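Local coordinates for protein possible translation initiation inhibitor (Rhodopseudomonas palustris, PDB 3LME) that is of unknown function but belongs to the YjgF-like (endoribonuclease L-PSP) family and carries the name of a possible translation initiation inhibitor, at residues K4-T9 and W19-R24; D46-R51 and A84-V89; L76-T81 and A120-T125. The protein carries 1 engineered substitution. All coordinates share one frame; numbering follows the deposited sequence.

How the interactions relate
Along the chain, interaction 1 closes before the other two open, while the segments of interactions 2 and 3 alternate. Interactions 1 and 3 belong to one mixed sheet: the first joins its outermost strand 4-5 to strand 22-25, the third its inner strands 73-80 and 120-127, with centres about 18 Å apart. Interaction 2 connects helices 48-64 and 83-98, which lie on one side of that sheet, and its centre is about 13 Å from that of interaction 3, where Y86 packs on T81. Interactions 1 and 2 lie about 27 Å apart between centres, on opposite sides of the chain's centre. Interactions 1 and 3 also touch the second subunit, tying the sheet to the three-chain assembly.

Interaction 1: residues K4-T9 and W19-R24; sequences KIIAPT and WSIGAR. With SO4 (sulfate ion), chain O.
I6 of 4-9 lays its side chain over the backbone of G22 and A23. Its CB stands 3.5 Å from G22 O, the same carbonyl that accepts the nearly straight bond from I6 N (2.9 Å, N-H...O 173°). With chi1 at -63°, CG1 lies anti to the carbonyl carbon of I6 and stays beside G22, 3.7 Å from G22 C. The tip, CD1, then reaches A23 N at 3.4 Å, resting on the peptide link between G22 and A23. The other branch, CG2, points to I21 and meets its CD1 at 3.7 Å, the two side chains crossing at about a right angle. I6 also packs on V29 and I31 of strand 28-35.

Strand pairing begins on the N-terminal side of I6. K4 and R24 form an antiparallel hydrogen-bonded pair, K4 N to R24 O at 3.0 Å and R24 N to K4 O at 2.9 Å. I5 and A23 follow as a non-hydrogen-bonded pair, with their side chains on the face packed by Y103 and P105 of the second subunit. At the other end of 19-24, W19 NE1 makes a weak bond to sulfate O2 (3.2 Å, N-H...O 124°). Such a short antiparallel edge pair, extending the sheet by one N-terminal strand, fits the start of a YjgF-like fold.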
ATOM      1  N   LYS A   4      14.401  13.368   0.029  1.00 55.57           N
ATOM      2  CA  LYS A   4      15.119  13.630   1.261  1.00 55.42           C
ATOM      3  C   LYS A   4      14.578  12.646   2.307  1.00 54.50           C
ATOM      4  O   LYS A   4      13.388  12.691   2.630  1.00 53.97           O
ATOM      5  CB  LYS A   4      14.844  15.065   1.711  1.00 56.03           C
ATOM      6  CG  LYS A   4      15.822  15.583   2.764  1.00 59.67           C
ATOM      7  CD  LYS A   4      15.395  16.953   3.325  1.00 64.53           C
ATOM      8  CE  LYS A   4      16.564  17.592   4.114  1.00 68.05           C
ATOM      9  NZ  LYS A   4      16.324  19.020   4.534  1.00 68.77           N
ATOM     10  N   ILE A   5      15.440  11.757   2.813  1.00 53.48           N
ATOM     11  CA  ILE A   5      15.095  10.910   3.956  1.00 52.46           C
ATOM     12  C   ILE A   5      14.878  11.794   5.164  1.00 52.07           C
ATOM     13  O   ILE A   5      15.681  12.649   5.439  1.00 51.96           O
ATOM     14  CB  ILE A   5      16.224   9.890   4.310  1.00 52.90           C
ATOM     15  CG1 ILE A   5      16.418   8.835   3.194  1.00 52.24           C
ATOM     16  CG2 ILE A   5      15.986   9.229   5.706  1.00 51.03           C
ATOM     17  CD1 ILE A   5      15.214   7.971   2.910  1.00 52.38           C
ATOM     18  N   ILE A   6      13.799  11.560   5.893  1.00 52.16           N
ATOM     19  CA  ILE A   6      13.446  12.364   7.062  1.00 52.10           C
ATOM     20  C   ILE A   6      14.320  12.004   8.234  1.00 52.32           C
ATOM     21  O   ILE A   6      14.219  10.913   8.776  1.00 52.65           O
ATOM     22  CB  ILE A   6      11.991  12.139   7.445  1.00 51.86           C
ATOM     23  CG1 ILE A   6      11.089  12.614   6.310  1.00 51.93           C
ATOM     24  CG2 ILE A   6      11.660  12.856   8.735  1.00 51.85           C
ATOM     25  CD1 ILE A   6       9.720  12.035   6.357  1.00 52.76           C
ATOM     26  N   ALA A   7      15.201  12.920   8.612  1.00 53.19           N
ATOM     27  CA  ALA A   7      16.090  12.715   9.771  1.00 53.55           C
ATOM     28  C   ALA A   7      15.315  12.578  11.105  1.00 53.44           C
ATOM     29  O   ALA A   7      14.285  13.228  11.309  1.00 53.12           O
ATOM     30  CB  ALA A   7      17.116  13.838   9.847  1.00 53.68           C
ATOM     31  N   PRO A   8      15.796  11.710  12.005  1.00 53.58           N
ATOM     32  CA  PRO A   8      15.076  11.525  13.265  1.00 54.20           C
ATOM     33  C   PRO A   8      15.174  12.750  14.150  1.00 54.78           C
ATOM     34  O   PRO A   8      16.177  13.463  14.122  1.00 54.84           O
ATOM     35  CB  PRO A   8      15.773  10.333  13.916  1.00 53.87           C
ATOM     36  CG  PRO A   8      16.505   9.687  12.836  1.00 54.14           C
ATOM     37  CD  PRO A   8      16.900  10.759  11.864  1.00 53.40           C
ATOM     38  N   THR A   9      14.139  12.956  14.947  1.00 55.69           N
ATOM     39  CA  THR A   9      13.945  14.192  15.687  1.00 56.94           C
ATOM     40  C   THR A   9      13.631  13.847  17.132  1.00 57.35           C
ATOM     41  O   THR A   9      13.490  12.670  17.457  1.00 57.49           O
ATOM     42  CB  THR A   9      12.850  14.990  14.967  1.00 57.04           C
ATOM     43  OG1 THR A   9      13.496  15.934  14.108  1.00 58.74           O
ATOM     44  CG2 THR A   9      11.910  15.707  15.896  1.00 57.28           C
ATOM     45  N   TRP A  19      16.055   0.663   7.769  1.00 55.83           N
ATOM     46  CA  TRP A  19      14.941   1.506   7.346  1.00 55.40           C
ATOM     47  C   TRP A  19      15.019   2.951   7.835  1.00 55.29           C
ATOM     48  O   TRP A  19      15.910   3.327   8.595  1.00 55.83           O
ATOM     49  CB  TRP A  19      13.616   0.891   7.776  1.00 54.82           C
ATOM     50  CG  TRP A  19      13.630   0.359   9.166  1.00 53.70           C
ATOM     51  CD1 TRP A  19      14.091  -0.851   9.563  1.00 53.40           C
ATOM     52  CD2 TRP A  19      13.140   1.007  10.344  1.00 51.69           C
ATOM     53  NE1 TRP A  19      13.910  -1.005  10.911  1.00 52.24           N
ATOM     54  CE2 TRP A  19      13.332   0.126  11.412  1.00 50.79           C
ATOM     55  CE3 TRP A  19      12.552   2.245  10.592  1.00 52.41           C
ATOM     56  CZ2 TRP A  19      12.967   0.437  12.707  1.00 51.51           C
ATOM     57  CZ3 TRP A  19      12.178   2.554  11.874  1.00 52.80           C
ATOM     58  CH2 TRP A  19      12.390   1.652  12.923  1.00 52.93           C
ATOM     59  N   SER A  20      14.073   3.749   7.362  1.00 54.91           N
ATOM     60  CA  SER A  20      13.945   5.148   7.702  1.00 54.50           C
ATOM     61  C   SER A  20      12.553   5.346   8.207  1.00 54.05           C
ATOM     62  O   SER A  20      11.695   4.464   8.027  1.00 53.91           O
ATOM     63  CB  SER A  20      14.084   5.970   6.450  1.00 54.41           C
ATOM     64  OG  SER A  20      15.327   6.613   6.482  1.00 56.92           O
ATOM     65  N   ILE A  21      12.310   6.501   8.820  1.00 53.28           N
ATOM     66  CA  ILE A  21      10.961   6.799   9.297  1.00 52.57           C
ATOM     67  C   ILE A  21      10.063   7.282   8.125  1.00 52.48           C
ATOM     68  O   ILE A  21       8.820   7.147   8.149  1.00 52.29           O
ATOM     69  CB  ILE A  21      10.956   7.773  10.515  1.00 52.49           C
ATOM     70  CG1 ILE A  21      11.315   9.190  10.103  1.00 51.56           C
ATOM     71  CG2 ILE A  21      11.930   7.304  11.610  1.00 52.48           C
ATOM     72  CD1 ILE A  21      11.084  10.176  11.218  1.00 50.79           C
ATOM     73  N   GLY A  22      10.699   7.806   7.082  1.00 51.40           N
ATOM     74  CA  GLY A  22       9.963   8.231   5.930  1.00 50.29           C
ATOM     75  C   GLY A  22      10.800   9.111   5.060  1.00 50.17           C
ATOM     76  O   GLY A  22      11.960   9.364   5.347  1.00 50.10           O
ATOM     77  N   ALA A  23      10.191   9.597   3.991  1.00 50.20           N
ATOM     78  CA  ALA A  23      10.878  10.391   3.003  1.00 49.93           C
ATOM     79  C   ALA A  23       9.961  11.471   2.483  1.00 50.20           C
ATOM     80  O   ALA A  23       8.752  11.260   2.315  1.00 50.62           O
ATOM     81  CB  ALA A  23      11.334   9.509   1.858  1.00 49.47           C
ATOM     82  N   ARG A  24      10.546  12.639   2.246  1.00 50.20           N
ATOM     83  CA  ARG A  24       9.912  13.663   1.444  1.00 50.02           C
ATOM     84  C   ARG A  24      10.284  13.416  -0.006  1.00 50.11           C
ATOM     85  O   ARG A  24      11.459  13.222  -0.330  1.00 50.22           O
ATOM     86  CB  ARG A  24      10.417  15.034   1.857  1.00 49.86           C
ATOM     87  CG  ARG A  24       9.903  16.151   0.975  1.00 49.73           C
ATOM     88  CD  ARG A  24       9.382  17.308   1.809  1.00 49.92           C
ATOM     89  NE  ARG A  24       8.179  17.809   1.170  1.00 49.48           N
ATOM     90  CZ  ARG A  24       7.112  18.274   1.807  1.00 48.46           C
ATOM     91  NH1 ARG A  24       7.073  18.321   3.132  1.00 46.33           N
ATOM     92  NH2 ARG A  24       6.075  18.684   1.096  1.00 48.84           N
TER
HETATM   93  S   SO4 O   3      13.698  -4.644  12.313  1.00 75.55           S
HETATM   94  O1  SO4 O   3      14.840  -4.419  11.414  1.00 76.51           O
HETATM   95  O2  SO4 O   3      12.609  -3.755  11.915  1.00 75.31           O
HETATM   96  O3  SO4 O   3      13.235  -6.018  12.192  1.00 74.57           O
HETATM   97  O4  SO4 O   3      14.094  -4.388  13.699  1.00 75.60           O

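Interaction 2: residues D46-R51 and A84-V89; sequences DGDEAR and AKYRPV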
ATOM      1  N   ASP A  46       1.077  -0.064  26.932  1.00 51.38           N
ATOM      2  CA  ASP A  46      -0.006  -0.909  27.419  1.00 51.43           C
ATOM      3  C   ASP A  46      -1.318  -0.298  27.018  1.00 51.10           C
ATOM      4  O   ASP A  46      -1.384   0.912  26.816  1.00 51.44           O
ATOM      5  CB  ASP A  46       0.039  -1.050  28.938  1.00 51.75           C
ATOM      6  CG  ASP A  46       1.187  -1.933  29.422  1.00 54.13           C
ATOM      7  OD1 ASP A  46       1.894  -2.536  28.592  1.00 55.91           O
ATOM      8  OD2 ASP A  46       1.391  -2.034  30.654  1.00 59.25           O
ATOM      9  N   GLY A  47      -2.359  -1.133  26.931  1.00 50.60           N
ATOM     10  CA  GLY A  47      -3.724  -0.691  26.668  1.00 49.28           C
ATOM     11  C   GLY A  47      -4.029  -0.638  25.184  1.00 49.27           C
ATOM     12  O   GLY A  47      -3.307  -0.010  24.410  1.00 48.91           O
ATOM     13  N   ASP A  48      -5.104  -1.315  24.795  1.00 49.11           N
ATOM     14  CA  ASP A  48      -5.585  -1.320  23.431  1.00 49.02           C
ATOM     15  C   ASP A  48      -5.580   0.072  22.814  1.00 49.13           C
ATOM     16  O   ASP A  48      -4.983   0.300  21.771  1.00 50.05           O
ATOM     17  CB  ASP A  48      -7.019  -1.820  23.415  1.00 49.61           C
ATOM     18  CG  ASP A  48      -7.136  -3.337  23.458  1.00 50.67           C
ATOM     19  OD1 ASP A  48      -6.094  -4.023  23.479  1.00 52.22           O
ATOM     20  OD2 ASP A  48      -8.294  -3.840  23.468  1.00 51.23           O
ATOM     21  N   GLU A  49      -6.278   1.002  23.441  1.00 48.59           N
ATOM     22  CA  GLU A  49      -6.477   2.314  22.868  1.00 48.36           C
ATOM     23  C   GLU A  49      -5.213   3.206  22.965  1.00 48.30           C
ATOM     24  O   GLU A  49      -4.880   3.953  22.050  1.00 48.36           O
ATOM     25  CB  GLU A  49      -7.677   2.929  23.556  1.00 48.15           C
ATOM     26  CG  GLU A  49      -8.026   4.314  23.142  1.00 50.50           C
ATOM     27  CD  GLU A  49      -9.310   4.759  23.806  1.00 54.52           C
ATOM     28  OE1 GLU A  49     -10.218   3.893  23.958  1.00 54.23           O
ATOM     29  OE2 GLU A  49      -9.409   5.961  24.173  1.00 54.18           O
ATOM     30  N   ALA A  50      -4.496   3.102  24.077  1.00 48.31           N
ATOM     31  CA  ALA A  50      -3.237   3.787  24.249  1.00 47.12           C
ATOM     32  C   ALA A  50      -2.309   3.338  23.146  1.00 47.02           C
ATOM     33  O   ALA A  50      -1.586   4.152  22.596  1.00 48.10           O
ATOM     34  CB  ALA A  50      -2.650   3.486  25.613  1.00 46.43           C
ATOM     35  N   ARG A  51      -2.347   2.051  22.796  1.00 46.82           N
ATOM     36  CA  ARG A  51      -1.456   1.489  21.770  1.00 46.26           C
ATOM     37  C   ARG A  51      -1.699   2.079  20.402  1.00 45.50           C
ATOM     38  O   ARG A  51      -0.771   2.488  19.719  1.00 45.45           O
ATOM     39  CB  ARG A  51      -1.653  -0.002  21.677  1.00 46.51           C
ATOM     40  CG  ARG A  51      -0.585  -0.688  20.908  1.00 50.01           C
ATOM     41  CD  ARG A  51       0.613  -1.018  21.785  1.00 57.43           C
ATOM     42  NE  ARG A  51       1.056  -2.367  21.470  1.00 64.57           N
ATOM     43  CZ  ARG A  51       0.744  -3.446  22.189  1.00 66.52           C
ATOM     44  NH1 ARG A  51       1.180  -4.641  21.794  1.00 68.30           N
ATOM     45  NH2 ARG A  51       0.032  -3.327  23.306  1.00 65.02           N
ATOM     46  N   ALA A  84     -12.309  -7.390  13.802  1.00 51.48           N
ATOM     47  CA  ALA A  84     -13.525  -7.314  14.600  1.00 52.10           C
ATOM     48  C   ALA A  84     -13.281  -6.522  15.901  1.00 52.56           C
ATOM     49  O   ALA A  84     -14.130  -5.746  16.326  1.00 52.57           O
ATOM     50  CB  ALA A  84     -14.062  -8.713  14.891  1.00 51.37           C
ATOM     51  N   LYS A  85     -12.112  -6.705  16.508  1.00 53.11           N
ATOM     52  CA  LYS A  85     -11.818  -6.124  17.808  1.00 53.87           C
ATOM     53  C   LYS A  85     -11.320  -4.678  17.749  1.00 53.87           C
ATOM     54  O   LYS A  85     -11.735  -3.847  18.555  1.00 53.97           O
ATOM     55  CB  LYS A  85     -10.793  -6.997  18.557  1.00 54.58           C
ATOM     56  CG  LYS A  85     -10.586  -6.587  20.039  1.00 56.41           C
ATOM     57  CD  LYS A  85     -10.050  -7.721  20.900  1.00 59.44           C
ATOM     58  CE  LYS A  85      -9.283  -7.150  22.097  1.00 62.36           C
ATOM     59  NZ  LYS A  85      -8.641  -8.212  22.947  1.00 64.13           N
ATOM     60  N   TYR A  86     -10.431  -4.386  16.802  1.00 53.74           N
ATOM     61  CA  TYR A  86      -9.745  -3.105  16.769  1.00 53.87           C
ATOM     62  C   TYR A  86     -10.283  -2.061  15.799  1.00 53.84           C
ATOM     63  O   TYR A  86      -9.955  -0.876  15.911  1.00 54.65           O
ATOM     64  CB  TYR A  86      -8.259  -3.315  16.546  1.00 53.82           C
ATOM     65  CG  TYR A  86      -7.678  -4.258  17.558  1.00 55.56           C
ATOM     66  CD1 TYR A  86      -7.731  -3.968  18.919  1.00 56.67           C
ATOM     67  CD2 TYR A  86      -7.095  -5.455  17.159  1.00 56.32           C
ATOM     68  CE1 TYR A  86      -7.210  -4.837  19.849  1.00 57.23           C
ATOM     69  CE2 TYR A  86      -6.576  -6.328  18.073  1.00 56.25           C
ATOM     70  CZ  TYR A  86      -6.634  -6.017  19.415  1.00 58.04           C
ATOM     71  OH  TYR A  86      -6.113  -6.904  20.325  1.00 59.97           O
ATOM     72  N   ARG A  87     -11.112  -2.469  14.855  1.00 53.08           N
ATOM     73  CA  ARG A  87     -11.663  -1.491  13.957  1.00 52.46           C
ATOM     74  C   ARG A  87     -12.386  -0.405  14.768  1.00 51.61           C
ATOM     75  O   ARG A  87     -12.173   0.773  14.523  1.00 51.42           O
ATOM     76  CB  ARG A  87     -12.571  -2.134  12.917  1.00 52.50           C
ATOM     77  CG  ARG A  87     -12.613  -1.357  11.635  1.00 54.39           C
ATOM     78  CD  ARG A  87     -13.953  -1.410  10.990  1.00 58.94           C
ATOM     79  NE  ARG A  87     -15.029  -0.918  11.881  1.00 63.99           N
ATOM     80  CZ  ARG A  87     -16.020  -1.676  12.387  1.00 63.64           C
ATOM     81  NH1 ARG A  87     -16.954  -1.124  13.168  1.00 61.77           N
ATOM     82  NH2 ARG A  87     -16.085  -2.980  12.103  1.00 61.07           N
ATOM     83  N   PRO A  88     -13.219  -0.795  15.755  1.00 50.78           N
ATOM     84  CA  PRO A  88     -13.878   0.248  16.560  1.00 50.25           C
ATOM     85  C   PRO A  88     -12.900   1.136  17.364  1.00 49.68           C
ATOM     86  O   PRO A  88     -13.208   2.308  17.660  1.00 49.46           O
ATOM     87  CB  PRO A  88     -14.785  -0.544  17.521  1.00 49.99           C
ATOM     88  CG  PRO A  88     -14.417  -1.983  17.340  1.00 50.32           C
ATOM     89  CD  PRO A  88     -13.788  -2.129  16.009  1.00 50.63           C
ATOM     90  N   VAL A  89     -11.745   0.584  17.714  1.00 48.42           N
ATOM     91  CA  VAL A  89     -10.775   1.341  18.464  1.00 47.35           C
ATOM     92  C   VAL A  89     -10.152   2.370  17.519  1.00 47.00           C
ATOM     93  O   VAL A  89     -10.120   3.568  17.835  1.00 47.92           O
ATOM     94  CB  VAL A  89      -9.709   0.433  19.124  1.00 47.89           C
ATOM     95  CG1 VAL A  89      -8.762   1.263  19.973  1.00 46.11           C
ATOM     96  CG2 VAL A  89     -10.372  -0.699  19.974  1.00 46.66           C
TER
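D48 OD2 is approached by two neighbouring residues of helix 83-98: the CE of K85 lies 3.7 Å away, and the CE1 of Y86 is 3.9 Å away. Neither approach is a hydrogen bond, and K85 NZ stays 4.4 Å from D48 OD2, beyond salt-bridge distance. The carboxylate comes to the edge of the Y86 ring, with D48 CG in the ring plane, and the two planes stand almost perpendicular, at 87°. One face of that ring carries K85 CG, 3.8 Å above the plane and offset toward the rim.

Farther along, V89 supplies the apolar part. CG1, set anti to the backbone N (chi1 -176°), touches E49 CA at 3.8 Å and lies 4.1 Å from E49 CB. The carboxylate of E49 turns to K92, in a salt bridge through OE2. G47 is the N-cap of helix 48-64, so D48 opens the first turn; G47 O accepts the bond from R51 N at 2.8 Å.

The 178 Å² buried is modest. With D48 and K85 near but not in a salt bridge, van der Waals contact and probably a mild attraction join the helices; the N terminus of helix 48-64 may independently favour charged D48.

Interaction 3: residues L76-T81 and A120-T125; sequences LTVFVT and AEIDGT
Two inner, antiparallel neighbours of the YjgF-like sheet, strands 76-80 and 120-125, pair here over five successive bridges from L76-G124 to V80-A120. Their axes come within 4.7 Å and run 170° apart, so the strands are almost exactly antiparallel. Two hydrogen-bonded pairs alternate with three non-hydrogen-bonded ones. T77 and D123 bond both ways, as do F79 and E121, where E121 N reaches F79 O at 2.8 Å. CA-H...O contacts supplement them, for instance I122 CA to T77 O at 3.4 Å.

On the face of L76, V78, V80, A120 and I122, the side chains form an apolar layer. I122 CG1 is anti to the backbone N (chi1 -175°), and its CD1 continues toward strand 76-80, meeting V78 CG2 at 3.7 Å and L76 CD2 at 4.2 Å. At the far end V80 CG1 meets A120 CB at 4.0 Å. Helix 48-64 covers this layer through M55, F56 and M59, and Q94 of helix 83-98 packs on L76, an arrangement that agrees with the alpha/beta layering of the family.

The other face, bearing T77, F79, E121 and D123, lies largely at the subunit interface, where L109 of the second subunit packs on F79 and T107 of that subunit packs on E121 and D123. R75 of the same neighbouring subunit forms a long, weak ion pair with D123 OD2. Within that second face an aromatic edge meets a carboxylate: D123 CG lies in the plane of the F79 ring, the planes of ring and carboxylate are 74° apart, and D123 OD2 sits 3.6 Å from F79 CE2.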
ATOM      1  N   LEU A  76      -4.270   6.114   4.393  1.00 44.70           N
ATOM      2  CA  LEU A  76      -3.890   5.397   5.587  1.00 44.74           C
ATOM      3  C   LEU A  76      -4.176   3.922   5.373  1.00 45.09           C
ATOM      4  O   LEU A  76      -5.300   3.560   5.028  1.00 45.99           O
ATOM      5  CB  LEU A  76      -4.692   5.915   6.779  1.00 44.72           C
ATOM      6  CG  LEU A  76      -4.513   7.385   7.183  1.00 43.99           C
ATOM      7  CD1 LEU A  76      -5.351   7.679   8.391  1.00 42.11           C
ATOM      8  CD2 LEU A  76      -3.066   7.674   7.496  1.00 42.77           C
ATOM      9  N   THR A  77      -3.174   3.061   5.542  1.00 44.87           N
ATOM     10  CA  THR A  77      -3.428   1.625   5.483  1.00 44.45           C
ATOM     11  C   THR A  77      -3.166   1.044   6.866  1.00 44.30           C
ATOM     12  O   THR A  77      -2.034   0.963   7.319  1.00 43.73           O
ATOM     13  CB  THR A  77      -2.602   0.924   4.357  1.00 44.84           C
ATOM     14  OG1 THR A  77      -2.602   1.745   3.171  1.00 45.43           O
ATOM     15  CG2 THR A  77      -3.194  -0.450   4.012  1.00 43.50           C
ATOM     16  N   VAL A  78      -4.233   0.706   7.569  1.00 44.46           N
ATOM     17  CA  VAL A  78      -4.092   0.140   8.898  1.00 44.60           C
ATOM     18  C   VAL A  78      -4.159  -1.376   8.812  1.00 45.45           C
ATOM     19  O   VAL A  78      -5.149  -1.946   8.327  1.00 45.72           O
ATOM     20  CB  VAL A  78      -5.165   0.657   9.853  1.00 44.43           C
ATOM     21  CG1 VAL A  78      -4.740   0.449  11.308  1.00 43.72           C
ATOM     22  CG2 VAL A  78      -5.406   2.108   9.609  1.00 43.51           C
ATOM     23  N   PHE A  79      -3.082  -2.022   9.244  1.00 46.13           N
ATOM     24  CA  PHE A  79      -3.064  -3.470   9.421  1.00 46.64           C
ATOM     25  C   PHE A  79      -3.214  -3.781  10.906  1.00 46.94           C
ATOM     26  O   PHE A  79      -2.468  -3.284  11.749  1.00 47.27           O
ATOM     27  CB  PHE A  79      -1.761  -4.057   8.892  1.00 46.64           C
ATOM     28  CG  PHE A  79      -1.369  -3.543   7.540  1.00 47.45           C
ATOM     29  CD1 PHE A  79      -1.760  -4.212   6.391  1.00 46.29           C
ATOM     30  CD2 PHE A  79      -0.603  -2.389   7.415  1.00 48.86           C
ATOM     31  CE1 PHE A  79      -1.407  -3.744   5.132  1.00 47.07           C
ATOM     32  CE2 PHE A  79      -0.224  -1.910   6.140  1.00 49.58           C
ATOM     33  CZ  PHE A  79      -0.638  -2.598   5.003  1.00 49.66           C
ATOM     34  N   VAL A  80      -4.206  -4.589  11.224  1.00 47.17           N
ATOM     35  CA  VAL A  80      -4.433  -5.003  12.579  1.00 47.19           C
ATOM     36  C   VAL A  80      -4.540  -6.531  12.659  1.00 48.05           C
ATOM     37  O   VAL A  80      -4.545  -7.252  11.655  1.00 47.73           O
ATOM     38  CB  VAL A  80      -5.712  -4.352  13.182  1.00 47.20           C
ATOM     39  CG1 VAL A  80      -5.742  -2.874  12.905  1.00 45.99           C
ATOM     40  CG2 VAL A  80      -6.965  -5.024  12.641  1.00 46.63           C
ATOM     41  N   THR A  81      -4.665  -6.998  13.887  1.00 48.76           N
ATOM     42  CA  THR A  81      -4.495  -8.374  14.233  1.00 49.12           C
ATOM     43  C   THR A  81      -5.838  -9.064  14.432  1.00 49.94           C
ATOM     44  O   THR A  81      -5.928 -10.308  14.342  1.00 49.87           O
ATOM     45  CB  THR A  81      -3.558  -8.437  15.448  1.00 48.99           C
ATOM     46  OG1 THR A  81      -2.328  -8.992  14.997  1.00 48.37           O
ATOM     47  CG2 THR A  81      -4.129  -9.245  16.649  1.00 48.72           C
ATOM     48  N   ALA A 120      -1.288  -3.661  15.789  1.00 50.62           N
ATOM     49  CA  ALA A 120      -1.641  -2.728  14.733  1.00 49.76           C
ATOM     50  C   ALA A 120      -0.408  -2.025  14.210  1.00 49.63           C
ATOM     51  O   ALA A 120       0.468  -1.632  14.983  1.00 49.89           O
ATOM     52  CB  ALA A 120      -2.660  -1.709  15.220  1.00 49.08           C
ATOM     53  N   GLU A 121      -0.345  -1.872  12.897  1.00 49.17           N
ATOM     54  CA  GLU A 121       0.712  -1.113  12.272  1.00 49.63           C
ATOM     55  C   GLU A 121       0.051  -0.272  11.184  1.00 49.53           C
ATOM     56  O   GLU A 121      -0.964  -0.690  10.625  1.00 49.50           O
ATOM     57  CB  GLU A 121       1.729  -2.075  11.688  1.00 49.53           C
ATOM     58  CG  GLU A 121       2.980  -1.433  11.141  1.00 51.74           C
ATOM     59  CD  GLU A 121       4.088  -2.446  10.939  1.00 54.82           C
ATOM     60  OE1 GLU A 121       5.082  -2.114  10.269  1.00 57.34           O
ATOM     61  OE2 GLU A 121       3.974  -3.583  11.458  1.00 55.21           O
ATOM     62  N   ILE A 122       0.593   0.915  10.906  1.00 49.16           N
ATOM     63  CA  ILE A 122      -0.067   1.824   9.975  1.00 49.42           C
ATOM     64  C   ILE A 122       0.888   2.391   8.957  1.00 48.68           C
ATOM     65  O   ILE A 122       2.024   2.622   9.277  1.00 48.69           O
ATOM     66  CB  ILE A 122      -0.878   2.958  10.707  1.00 49.88           C
ATOM     67  CG1 ILE A 122      -1.668   3.820   9.709  1.00 49.64           C
ATOM     68  CG2 ILE A 122       0.029   3.881  11.529  1.00 51.73           C
ATOM     69  CD1 ILE A 122      -2.803   4.603  10.328  1.00 47.50           C
ATOM     70  N   ASP A 123       0.406   2.583   7.732  1.00 48.87           N
ATOM     71  CA  ASP A 123       1.141   3.244   6.641  1.00 49.33           C
ATOM     72  C   ASP A 123       0.467   4.541   6.236  1.00 48.30           C
ATOM     73  O   ASP A 123      -0.701   4.535   5.859  1.00 48.85           O
ATOM     74  CB  ASP A 123       1.169   2.371   5.405  1.00 50.15           C
ATOM     75  CG  ASP A 123       2.121   1.233   5.528  1.00 54.45           C
ATOM     76  OD1 ASP A 123       2.850   1.189   6.553  1.00 57.77           O
ATOM     77  OD2 ASP A 123       2.136   0.386   4.596  1.00 58.22           O
ATOM     78  N   GLY A 124       1.206   5.641   6.286  1.00 46.93           N
ATOM     79  CA  GLY A 124       0.635   6.939   6.038  1.00 45.10           C
ATOM     80  C   GLY A 124       1.365   7.581   4.908  1.00 44.36           C
ATOM     81  O   GLY A 124       2.588   7.492   4.844  1.00 44.66           O
ATOM     82  N   THR A 125       0.601   8.215   4.020  1.00 43.59           N
ATOM     83  CA  THR A 125       1.104   8.982   2.871  1.00 42.42           C
ATOM     84  C   THR A 125       0.439  10.362   2.868  1.00 42.08           C
ATOM     85  O   THR A 125      -0.772  10.475   2.997  1.00 40.79           O
ATOM     86  CB  THR A 125       0.806   8.233   1.569  1.00 42.16           C
ATOM     87  OG1 THR A 125       1.278   6.896   1.708  1.00 42.56           O
ATOM     88  CG2 THR A 125       1.478   8.888   0.371  1.00 40.69           C
TER